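Local structure of galactan 1,3-beta-galactosidase (Phanerochaete chrysosporium, 7BYS) at residues N88-E93 with D168-N173; V95-S100 with V110-A115; E308-Q313 with G328-G333; V355-A360 with D422-Y427. The protein acts as an exo-beta-1,3-galactanase of glycoside hydrolase family 43 in arabinogalactan breakdown, and carries a carbohydrate-binding module of family 35. All coordinates share one frame; numbering follows the deposited sequence.

How the contacts relate
The four contacts fall into two pairs, one in each domain of a chain of strands and loops with almost no helix. Contacts 1 and 2, with centres 12 Å apart, belong to the family 43 propeller: contact 2 pairs the two middle strands of one blade, and contact 1 joins the turn between its first two strands to that between the last two of the next blade. Along the chain contact 2 falls between the segments of contact 1. Further on, contacts 3 and 4 lie 11 Å apart in the carbohydrate-binding module, where both reach the same calcium ion. The centres of contacts 1 and 3 are 58 Å apart, so each pair reports on one domain alone.

Contact 1. Residues N88-E93 with D168-N173; sequences NQKNSE and DANYYN. With NAG (2-acetamido-2-deoxy-beta-D-glucopyranose), chain D.
Two chain reversals meet here: Asn88-Glu93, tightened by a G1 beta bulge in which Ser92 and Glu93 face Asn88, and Asp168-Asn173, which opens with a type I turn from Asp168 to Tyr171. Asn88 OD1 accepts from the N of Asn91 in an Asx motif, which fixes the amide's rotation, while ND2 lies over the centre of one face of the Tyr171 ring and donates to Ala169 O at 2.9 Å, from above that carbonyl's plane. An alanine here would remove the Asx bond, the bond to Ala169 O and the amide over the ring, and would probably loosen the 88-93 turn and its hold on 168-173. Asn170 OD1 is gripped twice, by Lys90 NZ at 2.9 Å in the carbonyl plane and by Asn91 ND2 at 2.9 Å in a nearly straight bond (173°). Lys90 also donates to Asn91 OD1. Tyr172 OH gives a very short bond, 2.5 Å, to the syn lone pair of Glu93 OE1, which a water links to Asn91 ND2 and Asn170 O. Asn173 carries an N-linked sugar. Here polar side chains join hairpin turns of two adjacent blades of the five-bladed beta propeller that is the fold of family 43.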
loop_
_atom_site.group_PDB
_atom_site.type_symbol
_atom_site.label_atom_id
_atom_site.label_comp_id
_atom_site.label_asym_id
_atom_site.label_seq_id
_atom_site.Cartn_x
_atom_site.Cartn_y
_atom_site.Cartn_z
ATOM N N ASN A 88 25.538 -2.185 2.091
ATOM C CA ASN A 88 26.599 -2.283 3.086
ATOM C C ASN A 88 27.867 -1.640 2.521
ATOM O O ASN A 88 28.483 -2.174 1.588
ATOM C CB ASN A 88 26.843 -3.741 3.449
ATOM C CG ASN A 88 27.791 -3.886 4.615
ATOM O OD1 ASN A 88 28.991 -3.674 4.472
ATOM N ND2 ASN A 88 27.260 -4.223 5.778
ATOM N N GLN A 89 28.235 -0.486 3.078
ATOM C CA GLN A 89 29.403 0.254 2.603
ATOM C C GLN A 89 30.704 -0.485 2.885
ATOM O O GLN A 89 31.619 -0.476 2.053
ATOM C CB GLN A 89 29.432 1.645 3.235
ATOM C CG GLN A 89 28.341 2.556 2.698
ATOM C CD GLN A 89 28.496 4.011 3.115
ATOM O OE1 GLN A 89 27.628 4.840 2.836
ATOM N NE2 GLN A 89 29.599 4.327 3.783
ATOM N N LYS A 90 30.817 -1.112 4.058
ATOM C CA LYS A 90 32.050 -1.814 4.406
ATOM C C LYS A 90 32.399 -2.877 3.370
ATOM O O LYS A 90 33.572 -3.039 3.004
ATOM C CB LYS A 90 31.915 -2.444 5.798
ATOM C CG LYS A 90 33.112 -3.289 6.226
ATOM C CD LYS A 90 32.938 -3.848 7.637
ATOM C CE LYS A 90 32.071 -5.101 7.659
ATOM N NZ LYS A 90 32.715 -6.298 7.053
ATOM N N ASN A 91 31.398 -3.606 2.872
ATOM C CA ASN A 91 31.614 -4.718 1.956
ATOM C C ASN A 91 31.274 -4.375 0.511
ATOM O O ASN A 91 31.463 -5.223 -0.368
ATOM C CB ASN A 91 30.781 -5.928 2.394
ATOM C CG ASN A 91 31.130 -6.396 3.788
ATOM O OD1 ASN A 91 32.259 -6.228 4.248
ATOM N ND2 ASN A 91 30.164 -6.999 4.469
ATOM N N SER A 92 30.776 -3.164 0.255
ATOM C CA SER A 92 30.273 -2.767 -1.065
ATOM C C SER A 92 29.279 -3.793 -1.608
ATOM O O SER A 92 29.380 -4.264 -2.743
ATOM C CB SER A 92 31.416 -2.512 -2.048
ATOM O OG SER A 92 32.322 -1.562 -1.516
ATOM N N GLU A 93 28.301 -4.144 -0.777
ATOM C CA GLU A 93 27.392 -5.236 -1.073
ATOM C C GLU A 93 25.969 -4.821 -0.737
ATOM O O GLU A 93 25.723 -4.190 0.298
ATOM C CB GLU A 93 27.764 -6.445 -0.214
ATOM C CG GLU A 93 27.013 -7.703 -0.550
ATOM C CD GLU A 93 27.564 -8.904 0.179
ATOM O OE1 GLU A 93 27.520 -8.914 1.435
ATOM O OE2 GLU A 93 28.055 -9.836 -0.496
ATOM N N ASP A 168 24.505 -7.382 12.624
ATOM C CA ASP A 168 25.960 -7.304 12.649
ATOM C C ASP A 168 26.464 -6.395 11.527
ATOM O O ASP A 168 25.704 -5.900 10.690
ATOM C CB ASP A 168 26.587 -8.703 12.632
ATOM C CG ASP A 168 26.358 -9.467 11.323
ATOM O OD1 ASP A 168 26.164 -8.846 10.250
ATOM O OD2 ASP A 168 26.407 -10.718 11.357
ATOM N N ALA A 169 27.780 -6.188 11.498
ATOM C CA ALA A 169 28.363 -5.220 10.577
ATOM C C ALA A 169 28.325 -5.674 9.124
ATOM O O ALA A 169 28.566 -4.846 8.243
ATOM C CB ALA A 169 29.801 -4.886 10.998
ATOM N N ASN A 170 28.066 -6.959 8.858
ATOM C CA ASN A 170 27.864 -7.435 7.497
ATOM C C ASN A 170 26.411 -7.362 7.066
ATOM O O ASN A 170 26.119 -7.598 5.887
ATOM C CB ASN A 170 28.326 -8.886 7.370
ATOM C CG ASN A 170 29.814 -9.037 7.571
ATOM O OD1 ASN A 170 30.605 -8.216 7.104
ATOM N ND2 ASN A 170 30.202 -10.087 8.282
ATOM N N TYR A 171 25.503 -7.048 7.990
ATOM C CA TYR A 171 24.060 -7.164 7.745
ATOM C C TYR A 171 23.641 -8.610 7.449
ATOM O O TYR A 171 22.667 -8.852 6.730
ATOM C CB TYR A 171 23.559 -6.231 6.628
ATOM C CG TYR A 171 23.880 -4.753 6.738
ATOM C CD1 TYR A 171 24.164 -4.141 7.956
ATOM C CD2 TYR A 171 23.854 -3.955 5.594
ATOM C CE1 TYR A 171 24.425 -2.763 8.023
ATOM C CE2 TYR A 171 24.107 -2.587 5.653
ATOM C CZ TYR A 171 24.396 -1.993 6.867
ATOM O OH TYR A 171 24.635 -0.633 6.928
ATOM N N TYR A 172 24.367 -9.596 7.978
ATOM C CA TYR A 172 24.088 -10.999 7.677
ATOM C C TYR A 172 23.310 -11.703 8.776
ATOM O O TYR A 172 22.738 -12.770 8.521
ATOM C CB TYR A 172 25.387 -11.796 7.483
ATOM C CG TYR A 172 26.178 -11.494 6.231
ATOM C CD1 TYR A 172 25.685 -10.659 5.229
ATOM C CD2 TYR A 172 27.432 -12.067 6.052
ATOM C CE1 TYR A 172 26.433 -10.399 4.082
ATOM C CE2 TYR A 172 28.187 -11.812 4.925
ATOM C CZ TYR A 172 27.688 -10.987 3.939
ATOM O OH TYR A 172 28.462 -10.745 2.817
ATOM N N ASN A 173 23.285 -11.144 9.980
ATOM C CA ASN A 173 22.755 -11.854 11.129
ATOM C C ASN A 173 22.364 -10.832 12.188
ATOM O O ASN A 173 22.853 -9.700 12.198
ATOM C CB ASN A 173 23.797 -12.855 11.647
ATOM C CG ASN A 173 23.279 -13.723 12.764
ATOM O OD1 ASN A 173 22.083 -14.014 12.848
ATOM N ND2 ASN A 173 24.189 -14.141 13.642
HETATM C C1 NAG D . 23.869 -14.969 14.776
HETATM C C2 NAG D . 24.656 -16.276 14.801
HETATM C C3 NAG D . 24.345 -17.106 15.999
HETATM C C4 NAG D . 24.466 -16.319 17.273
HETATM C C5 NAG D . 23.606 -15.054 17.189
HETATM C C6 NAG D . 23.673 -14.262 18.462
HETATM C C7 NAG D . 23.059 -17.463 13.087
HETATM C C8 NAG D . 22.930 -18.215 11.757
HETATM N N2 NAG D . 24.393 -17.029 13.524
HETATM O O3 NAG D . 25.254 -18.241 16.047
HETATM O O4 NAG D . 24.047 -17.122 18.379
HETATM O O5 NAG D . 24.059 -14.221 16.065
HETATM O O6 NAG D . 24.838 -13.479 18.466
HETATM O O7 NAG D . 22.081 -17.253 13.736
HETATM O O HOH W 1 26.802 0.482 5.374
HETATM O O HOH W 2 27.465 -7.028 3.509
#

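Contact 2. Residues V95-S100 with V110-A115; sequences VMWFHS and VGVATA
The hollow left by Gly111 between Val95-Ser100 and Val110-Ala115 is filled by the ring of Phe98. Phe98 takes the crowded first torsion (chi1 53°), with CG between the backbone N and the carbonyl carbon, and this folds the ring across the neighbouring strand until Gly111 CA stands 3.8 Å from its centroid, displaced toward the rim. Any beta carbon on Gly111 would run into Phe98 CZ. Ser100 CB closes in on the same glycine, 3.7 Å from its N. These strands form an antiparallel hairpin, the middle pair of a four-stranded propeller blade, and the short segments run at 146°, in keeping with blade twist. Met96 and Ala113 exchange two backbone hydrogen bonds, as do Phe98 and Gly111. On the face that bears Val95, Trp97, Val112 and Thr114, the bump is Val112 CG2, seated over the indole 3.8 Å from the centroid of its six-membered ring. Val110 CG2 comes obliquely to Trp97 CZ3 at 3.7 Å, while Val112 turns its other methyl, CG1, to Val95 CG1 at 3.8 Å. Trp97 NE1 bonds to Tyr171 O of the next blade. Phe98 lies about 6 Å, side chain to side chain, from the galactose-binding Glu81 and Arg82.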
loop_
_atom_site.group_PDB
_atom_site.type_symbol
_atom_site.label_atom_id
_atom_site.label_comp_id
_atom_site.label_asym_id
_atom_site.label_seq_id
_atom_site.Cartn_x
_atom_site.Cartn_y
_atom_site.Cartn_z
ATOM N N VAL A 95 22.358 -6.074 0.435
ATOM C CA VAL A 95 21.886 -7.176 1.259
ATOM C C VAL A 95 20.373 -7.102 1.317
ATOM O O VAL A 95 19.814 -6.084 1.756
ATOM C CB VAL A 95 22.504 -7.161 2.666
ATOM C CG1 VAL A 95 22.116 -8.420 3.401
ATOM C CG2 VAL A 95 24.038 -7.030 2.569
ATOM N N MET A 96 19.721 -8.170 0.860
ATOM C CA MET A 96 18.274 -8.311 0.887
ATOM C C MET A 96 17.869 -9.194 2.058
ATOM O O MET A 96 18.431 -10.279 2.244
ATOM C CB MET A 96 17.776 -8.936 -0.418
ATOM C CG MET A 96 16.265 -9.133 -0.465
ATOM S SD MET A 96 15.767 -10.095 -1.920
ATOM C CE MET A 96 16.257 -9.001 -3.261
ATOM N N TRP A 97 16.889 -8.740 2.840
ATOM C CA TRP A 97 16.229 -9.574 3.838
ATOM C C TRP A 97 14.767 -9.757 3.447
ATOM O O TRP A 97 14.172 -8.910 2.764
ATOM C CB TRP A 97 16.289 -8.943 5.240
ATOM C CG TRP A 97 17.649 -8.984 5.864
ATOM C CD1 TRP A 97 18.796 -8.460 5.352
ATOM C CD2 TRP A 97 17.997 -9.580 7.120
ATOM N NE1 TRP A 97 19.849 -8.707 6.206
ATOM C CE2 TRP A 97 19.381 -9.381 7.304
ATOM C CE3 TRP A 97 17.278 -10.275 8.102
ATOM C CZ2 TRP A 97 20.065 -9.858 8.433
ATOM C CZ3 TRP A 97 17.957 -10.744 9.228
ATOM C CH2 TRP A 97 19.334 -10.528 9.382
ATOM N N PHE A 98 14.189 -10.881 3.858
ATOM C CA PHE A 98 12.783 -11.130 3.577
ATOM C C PHE A 98 12.222 -12.093 4.610
ATOM O O PHE A 98 12.961 -12.806 5.291
ATOM C CB PHE A 98 12.564 -11.647 2.145
ATOM C CG PHE A 98 13.395 -12.859 1.781
ATOM C CD1 PHE A 98 14.654 -12.710 1.213
ATOM C CD2 PHE A 98 12.899 -14.136 1.979
ATOM C CE1 PHE A 98 15.408 -13.821 0.843
ATOM C CE2 PHE A 98 13.655 -15.256 1.614
ATOM C CZ PHE A 98 14.907 -15.095 1.055
ATOM N N HIS A 99 10.896 -12.109 4.715
ATOM C CA HIS A 99 10.203 -13.107 5.515
ATOM C C HIS A 99 10.199 -14.405 4.716
ATOM O O HIS A 99 9.699 -14.439 3.582
ATOM C CB HIS A 99 8.781 -12.620 5.795
ATOM C CG HIS A 99 7.887 -13.632 6.453
ATOM N ND1 HIS A 99 6.528 -13.434 6.553
ATOM C CD2 HIS A 99 8.140 -14.817 7.063
ATOM C CE1 HIS A 99 5.977 -14.461 7.177
ATOM N NE2 HIS A 99 6.931 -15.318 7.494
ATOM N N SER A 100 10.796 -15.447 5.288
ATOM C CA SER A 100 10.910 -16.752 4.652
ATOM C C SER A 100 10.016 -17.721 5.420
ATOM O O SER A 100 10.122 -17.828 6.646
ATOM C CB SER A 100 12.375 -17.186 4.693
ATOM O OG SER A 100 12.542 -18.520 4.236
ATOM N N VAL A 110 13.570 -15.590 8.729
ATOM C CA VAL A 110 14.038 -14.583 7.793
ATOM C C VAL A 110 14.895 -15.297 6.765
ATOM O O VAL A 110 15.438 -16.381 7.011
ATOM C CB VAL A 110 14.840 -13.430 8.455
ATOM C CG1 VAL A 110 13.967 -12.596 9.377
ATOM C CG2 VAL A 110 16.071 -13.968 9.184
ATOM N N GLY A 111 15.004 -14.702 5.585
ATOM C CA GLY A 111 15.967 -15.132 4.588
ATOM C C GLY A 111 16.852 -13.959 4.209
ATOM O O GLY A 111 16.449 -12.799 4.326
ATOM N N VAL A 112 18.073 -14.267 3.761
ATOM C CA VAL A 112 19.071 -13.271 3.384
ATOM C C VAL A 112 19.629 -13.627 2.011
ATOM O O VAL A 112 19.852 -14.806 1.704
ATOM C CB VAL A 112 20.201 -13.147 4.428
ATOM C CG1 VAL A 112 21.203 -12.074 4.007
ATOM C CG2 VAL A 112 19.623 -12.829 5.802
ATOM N N ALA A 113 19.831 -12.613 1.176
ATOM C CA ALA A 113 20.477 -12.789 -0.120
ATOM C C ALA A 113 21.333 -11.562 -0.394
ATOM O O ALA A 113 21.099 -10.485 0.167
ATOM C CB ALA A 113 19.467 -13.024 -1.257
ATOM N N THR A 114 22.343 -11.717 -1.253
ATOM C CA THR A 114 23.304 -10.642 -1.474
ATOM C C THR A 114 23.565 -10.424 -2.959
ATOM O O THR A 114 23.350 -11.310 -3.790
ATOM C CB THR A 114 24.650 -10.911 -0.773
ATOM O OG1 THR A 114 25.203 -12.135 -1.268
ATOM C CG2 THR A 114 24.479 -11.027 0.734
ATOM N N ALA A 115 24.049 -9.229 -3.286
ATOM C CA ALA A 115 24.435 -8.947 -4.662
ATOM C C ALA A 115 25.415 -7.785 -4.692
ATOM O O ALA A 115 25.507 -7.003 -3.744
ATOM C CB ALA A 115 23.212 -8.653 -5.538
#

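Contact 3. Residues E308-Q313 with G328-G333; sequences EAENGQ and GGKAVG. With CA (calcium ion), chain F.
Glu308, just before a short 3-10 segment (309-311), and Glu310, within it, bring their carboxylates together on one calcium ion, but they present them differently. Glu308, bent at its second torsion, offers a single oxygen, OE1, at 2.3 Å from the metal. Glu310 takes the crowded first torsion (chi1 61°) and bends again at chi2 (-90°), so that its carboxylate meets the ion with both oxygens, OE1 at 2.5 Å and OE2 at 2.6 Å from the calcium. Across from them Lys330 contributes its backbone O, 2.4 Å from the metal. Its side chain crosses that of Glu310 at about a right angle: Lys330 CB rests 3.6 Å from Glu310 OE2, and the rest of the chain then leads away. The calcium thus holds together oxygens that would otherwise probably repel, Glu310 OE1 and Lys330 O being only 3.1 Å apart. Gly328 and Gly329 both have positive phi, and a beta carbon on Gly328 would collide with Glu310 OE2. Beside this polar cluster lies a small apolar one, where Val332 CG2 packs 3.7 Å from Ala309 CB. Ser327 O, together with O and OD1 of Asp422, brings the coordination to seven oxygens. A calcium ion bound where the loop 308-313, the start of strand 330-333 and the bulged strand 420-426 converge matches the calcium site, probably structural, found in CBM6 and CBM35 beta-sandwich modules.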
loop_
_atom_site.group_PDB
_atom_site.type_symbol
_atom_site.label_atom_id
_atom_site.label_comp_id
_atom_site.label_asym_id
_atom_site.label_seq_id
_atom_site.Cartn_x
_atom_site.Cartn_y
_atom_site.Cartn_z
ATOM N N GLU A 308 -22.199 15.440 -5.599
ATOM C CA GLU A 308 -22.901 14.501 -4.734
ATOM C C GLU A 308 -23.801 13.595 -5.559
ATOM O O GLU A 308 -24.534 14.067 -6.432
ATOM C CB GLU A 308 -23.747 15.256 -3.710
ATOM C CG GLU A 308 -22.946 16.124 -2.746
ATOM C CD GLU A 308 -22.058 15.337 -1.799
ATOM O OE1 GLU A 308 -22.318 14.141 -1.551
ATOM O OE2 GLU A 308 -21.084 15.923 -1.296
ATOM N N ALA A 309 -23.750 12.289 -5.282
ATOM C CA ALA A 309 -24.599 11.353 -6.011
ATOM C C ALA A 309 -26.076 11.680 -5.824
ATOM O O ALA A 309 -26.874 11.545 -6.763
ATOM C CB ALA A 309 -24.307 9.925 -5.556
ATOM N N GLU A 310 -26.455 12.133 -4.628
ATOM C CA GLU A 310 -27.856 12.389 -4.327
ATOM C C GLU A 310 -28.400 13.595 -5.079
ATOM O O GLU A 310 -29.621 13.761 -5.141
ATOM C CB GLU A 310 -28.061 12.520 -2.812
ATOM C CG GLU A 310 -27.287 13.655 -2.155
ATOM C CD GLU A 310 -25.899 13.247 -1.679
ATOM O OE1 GLU A 310 -25.330 12.257 -2.202
ATOM O OE2 GLU A 310 -25.402 13.916 -0.750
ATOM N N ASN A 311 -27.533 14.427 -5.649
ATOM C CA ASN A 311 -27.965 15.517 -6.510
ATOM C C ASN A 311 -28.075 15.096 -7.967
ATOM O O ASN A 311 -28.484 15.906 -8.805
ATOM C CB ASN A 311 -27.019 16.717 -6.369
ATOM C CG ASN A 311 -27.107 17.362 -5.008
ATOM O OD1 ASN A 311 -28.137 17.276 -4.337
ATOM N ND2 ASN A 311 -26.026 18.009 -4.587
ATOM N N GLY A 312 -27.736 13.850 -8.282
ATOM C CA GLY A 312 -27.873 13.341 -9.625
ATOM C C GLY A 312 -29.292 12.913 -9.920
ATOM O O GLY A 312 -30.187 12.971 -9.077
ATOM N N GLN A 313 -29.493 12.461 -11.155
ATOM C CA GLN A 313 -30.806 12.059 -11.632
ATOM C C GLN A 313 -30.910 10.545 -11.495
ATOM O O GLN A 313 -30.203 9.792 -12.180
ATOM C CB GLN A 313 -30.999 12.514 -13.078
ATOM C CG GLN A 313 -31.296 14.018 -13.236
ATOM C CD GLN A 313 -30.327 14.931 -12.473
ATOM O OE1 GLN A 313 -29.186 15.147 -12.901
ATOM N NE2 GLN A 313 -30.783 15.472 -11.339
ATOM N N GLY A 328 -22.635 15.241 2.699
ATOM C CA GLY A 328 -23.995 15.716 2.598
ATOM C C GLY A 328 -24.993 14.907 3.392
ATOM O O GLY A 328 -26.194 15.197 3.324
ATOM N N GLY A 329 -24.537 13.916 4.155
ATOM C CA GLY A 329 -25.424 13.077 4.925
ATOM C C GLY A 329 -26.234 12.101 4.107
ATOM O O GLY A 329 -27.115 11.443 4.659
ATOM N N LYS A 330 -25.961 11.981 2.806
ATOM C CA LYS A 330 -26.812 11.199 1.919
ATOM C C LYS A 330 -25.972 10.477 0.875
ATOM O O LYS A 330 -24.874 10.914 0.523
ATOM C CB LYS A 330 -27.841 12.088 1.202
ATOM C CG LYS A 330 -28.821 12.755 2.156
ATOM C CD LYS A 330 -29.875 13.561 1.431
ATOM C CE LYS A 330 -30.791 14.233 2.444
ATOM N NZ LYS A 330 -30.968 13.399 3.671
ATOM N N ALA A 331 -26.507 9.361 0.385
ATOM C CA ALA A 331 -25.899 8.605 -0.698
ATOM C C ALA A 331 -27.026 8.035 -1.546
ATOM O O ALA A 331 -28.201 8.116 -1.182
ATOM C CB ALA A 331 -24.996 7.480 -0.166
ATOM N N VAL A 332 -26.661 7.431 -2.670
ATOM C CA VAL A 332 -27.620 6.752 -3.538
ATOM C C VAL A 332 -27.447 5.253 -3.348
ATOM O O VAL A 332 -26.350 4.710 -3.545
ATOM C CB VAL A 332 -27.453 7.162 -5.008
ATOM C CG1 VAL A 332 -28.375 6.322 -5.896
ATOM C CG2 VAL A 332 -27.768 8.639 -5.169
ATOM N N GLY A 333 -28.527 4.589 -2.937
ATOM C CA GLY A 333 -28.552 3.155 -2.775
ATOM C C GLY A 333 -29.417 2.485 -3.832
ATOM O O GLY A 333 -29.981 3.117 -4.720
HETATM CA CA CA F . -23.403 12.317 -0.647
#

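Contact 4. Residues V355-A360 with D422-Y427; sequences VALYFA and DKIIVY. With CA (calcium ion), chain F.
Backbone hydrogen bonds set the register of Val355-Ala360 against the antiparallel Asp422-Tyr427. Ala356 and Ile425 form a regular hydrogen-bonded pair, and Tyr358 N donates to Lys423 O at 2.9 Å. Tyr358 O, however, receives Asp422 N at 2.8 Å and only weakly Lys423 N at 3.4 Å, because Asp422 and Lys423 both face Tyr358 in a classic beta bulge. Metal coordination lies at the same point: Asp422 binds calcium through its backbone O and through OD1, the latter 2.3 Å from the ion.

Apolar contacts occupy the face that bears Val355, Leu357, Ile424 and Val426. Leu357 CD2 and Ile424 CG2 meet at 3.7 Å, side by side, toward Phe410 of the opposing sheet.

Aromatic interactions hold the other face. Lys423, extended beyond CG, runs alongside Tyr358 and lays CE over the ring centre, 4.0 Å from the centroid, in a CH-pi contact. Its NZ continues above the same face in a cation-pi interaction. Ile425 CD1 comes obliquely to Tyr358 CE1 at 3.5 Å, and Ala356 CB meets the edge of the Tyr427 ring at its CE2. Both tyrosine hydroxyls hydrogen-bond to Asp288 OD2. A serine in place of Tyr358 would remove the ring that Lys423 and Ile425 lie against and one of the two hydroxyls at Asp288, and would probably leave the lysine less firmly placed.

The chemistry implies a division of labour along the strand pair: oxygens of Asp422 binding calcium at the bulge, a lysine over an aromatic face beside it, and apolar burial on the other face of the sheet.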
loop_
_atom_site.group_PDB
_atom_site.type_symbol
_atom_site.label_atom_id
_atom_site.label_comp_id
_atom_site.label_asym_id
_atom_site.label_seq_id
_atom_site.Cartn_x
_atom_site.Cartn_y
_atom_site.Cartn_z
ATOM N N VAL A 355 -11.251 10.181 -11.876
ATOM C CA VAL A 355 -12.454 10.434 -11.099
ATOM C C VAL A 355 -12.456 9.479 -9.911
ATOM O O VAL A 355 -12.329 8.263 -10.086
ATOM C CB VAL A 355 -13.719 10.259 -11.962
ATOM C CG1 VAL A 355 -14.964 10.568 -11.154
ATOM C CG2 VAL A 355 -13.646 11.153 -13.217
ATOM N N ALA A 356 -12.585 10.027 -8.715
ATOM C CA ALA A 356 -12.665 9.219 -7.508
ATOM C C ALA A 356 -14.127 8.954 -7.172
ATOM O O ALA A 356 -14.925 9.888 -7.058
ATOM C CB ALA A 356 -11.985 9.929 -6.339
ATOM N N LEU A 357 -14.467 7.686 -7.003
ATOM C CA LEU A 357 -15.817 7.272 -6.637
ATOM C C LEU A 357 -15.836 6.983 -5.139
ATOM O O LEU A 357 -15.153 6.063 -4.676
ATOM C CB LEU A 357 -16.243 6.037 -7.430
ATOM C CG LEU A 357 -15.980 6.017 -8.938
ATOM C CD1 LEU A 357 -16.501 4.713 -9.546
ATOM C CD2 LEU A 357 -16.591 7.223 -9.614
ATOM N N TYR A 358 -16.594 7.784 -4.389
ATOM C CA TYR A 358 -16.742 7.604 -2.946
ATOM C C TYR A 358 -17.992 6.774 -2.690
ATOM O O TYR A 358 -19.097 7.159 -3.091
ATOM C CB TYR A 358 -16.835 8.955 -2.243
ATOM C CG TYR A 358 -15.510 9.660 -2.132
ATOM C CD1 TYR A 358 -14.881 10.202 -3.254
ATOM C CD2 TYR A 358 -14.885 9.785 -0.899
ATOM C CE1 TYR A 358 -13.639 10.829 -3.141
ATOM C CE2 TYR A 358 -13.658 10.415 -0.780
ATOM C CZ TYR A 358 -13.048 10.921 -1.903
ATOM O OH TYR A 358 -11.826 11.543 -1.752
ATOM N N PHE A 359 -17.827 5.634 -2.032
ATOM C CA PHE A 359 -18.917 4.681 -1.882
ATOM C C PHE A 359 -18.808 4.012 -0.516
ATOM O O PHE A 359 -17.756 4.036 0.130
ATOM C CB PHE A 359 -18.839 3.604 -2.979
ATOM C CG PHE A 359 -17.625 2.733 -2.844
ATOM C CD1 PHE A 359 -17.668 1.585 -2.068
ATOM C CD2 PHE A 359 -16.418 3.115 -3.419
ATOM C CE1 PHE A 359 -16.541 0.809 -1.901
ATOM C CE2 PHE A 359 -15.285 2.341 -3.260
ATOM C CZ PHE A 359 -15.347 1.188 -2.495
ATOM N N ALA A 360 -19.901 3.394 -0.084
ATOM C CA ALA A 360 -19.903 2.528 1.086
ATOM C C ALA A 360 -20.342 1.141 0.649
ATOM O O ALA A 360 -21.295 0.999 -0.120
ATOM C CB ALA A 360 -20.857 3.064 2.163
ATOM N N ASP A 422 -21.762 7.762 -2.672
ATOM C CA ASP A 422 -21.834 8.977 -1.871
ATOM C C ASP A 422 -21.627 10.219 -2.726
ATOM O O ASP A 422 -22.450 11.141 -2.694
ATOM C CB ASP A 422 -20.755 8.910 -0.777
ATOM C CG ASP A 422 -20.781 10.090 0.159
ATOM O OD1 ASP A 422 -21.687 10.934 0.068
ATOM O OD2 ASP A 422 -19.871 10.175 1.013
ATOM N N LYS A 423 -20.528 10.262 -3.469
ATOM C CA LYS A 423 -20.180 11.396 -4.314
ATOM C C LYS A 423 -19.060 10.944 -5.236
ATOM O O LYS A 423 -18.509 9.847 -5.086
ATOM C CB LYS A 423 -19.720 12.612 -3.490
ATOM C CG LYS A 423 -18.473 12.375 -2.634
ATOM C CD LYS A 423 -17.945 13.695 -2.089
ATOM C CE LYS A 423 -16.594 13.517 -1.429
ATOM N NZ LYS A 423 -15.964 14.851 -1.184
ATOM N N ILE A 424 -18.729 11.803 -6.199
ATOM C CA ILE A 424 -17.554 11.631 -7.041
ATOM C C ILE A 424 -16.740 12.915 -6.977
ATOM O O ILE A 424 -17.276 13.996 -6.720
ATOM C CB ILE A 424 -17.884 11.241 -8.508
ATOM C CG1 ILE A 424 -18.514 12.415 -9.282
ATOM C CG2 ILE A 424 -18.786 10.010 -8.551
ATOM C CD1 ILE A 424 -18.730 12.127 -10.763
ATOM N N ILE A 425 -15.436 12.790 -7.180
ATOM C CA ILE A 425 -14.554 13.941 -7.332
ATOM C C ILE A 425 -13.836 13.799 -8.661
ATOM O O ILE A 425 -13.187 12.776 -8.920
ATOM C CB ILE A 425 -13.548 14.095 -6.178
ATOM C CG1 ILE A 425 -14.267 14.092 -4.825
ATOM C CG2 ILE A 425 -12.746 15.379 -6.374
ATOM C CD1 ILE A 425 -13.325 14.273 -3.610
ATOM N N VAL A 426 -13.970 14.815 -9.504
ATOM C CA VAL A 426 -13.373 14.834 -10.833
ATOM C C VAL A 426 -12.116 15.690 -10.782
ATOM O O VAL A 426 -12.178 16.887 -10.471
ATOM C CB VAL A 426 -14.359 15.374 -11.878
ATOM C CG1 VAL A 426 -13.681 15.467 -13.241
ATOM C CG2 VAL A 426 -15.597 14.486 -11.961
ATOM N N TYR A 427 -10.980 15.079 -11.100
ATOM C CA TYR A 427 -9.691 15.754 -11.051
ATOM C C TYR A 427 -9.247 16.139 -12.453
ATOM O O TYR A 427 -9.901 15.811 -13.443
ATOM C CB TYR A 427 -8.644 14.848 -10.383
ATOM C CG TYR A 427 -8.949 14.582 -8.928
ATOM C CD1 TYR A 427 -8.556 15.479 -7.949
ATOM C CD2 TYR A 427 -9.654 13.443 -8.539
ATOM C CE1 TYR A 427 -8.836 15.260 -6.623
ATOM C CE2 TYR A 427 -9.933 13.209 -7.209
ATOM C CZ TYR A 427 -9.523 14.124 -6.258
ATOM O OH TYR A 427 -9.782 13.934 -4.929
ATOM O OXT TYR A 427 -8.219 16.796 -12.617
HETATM CA CA CA F . -23.403 12.317 -0.647
#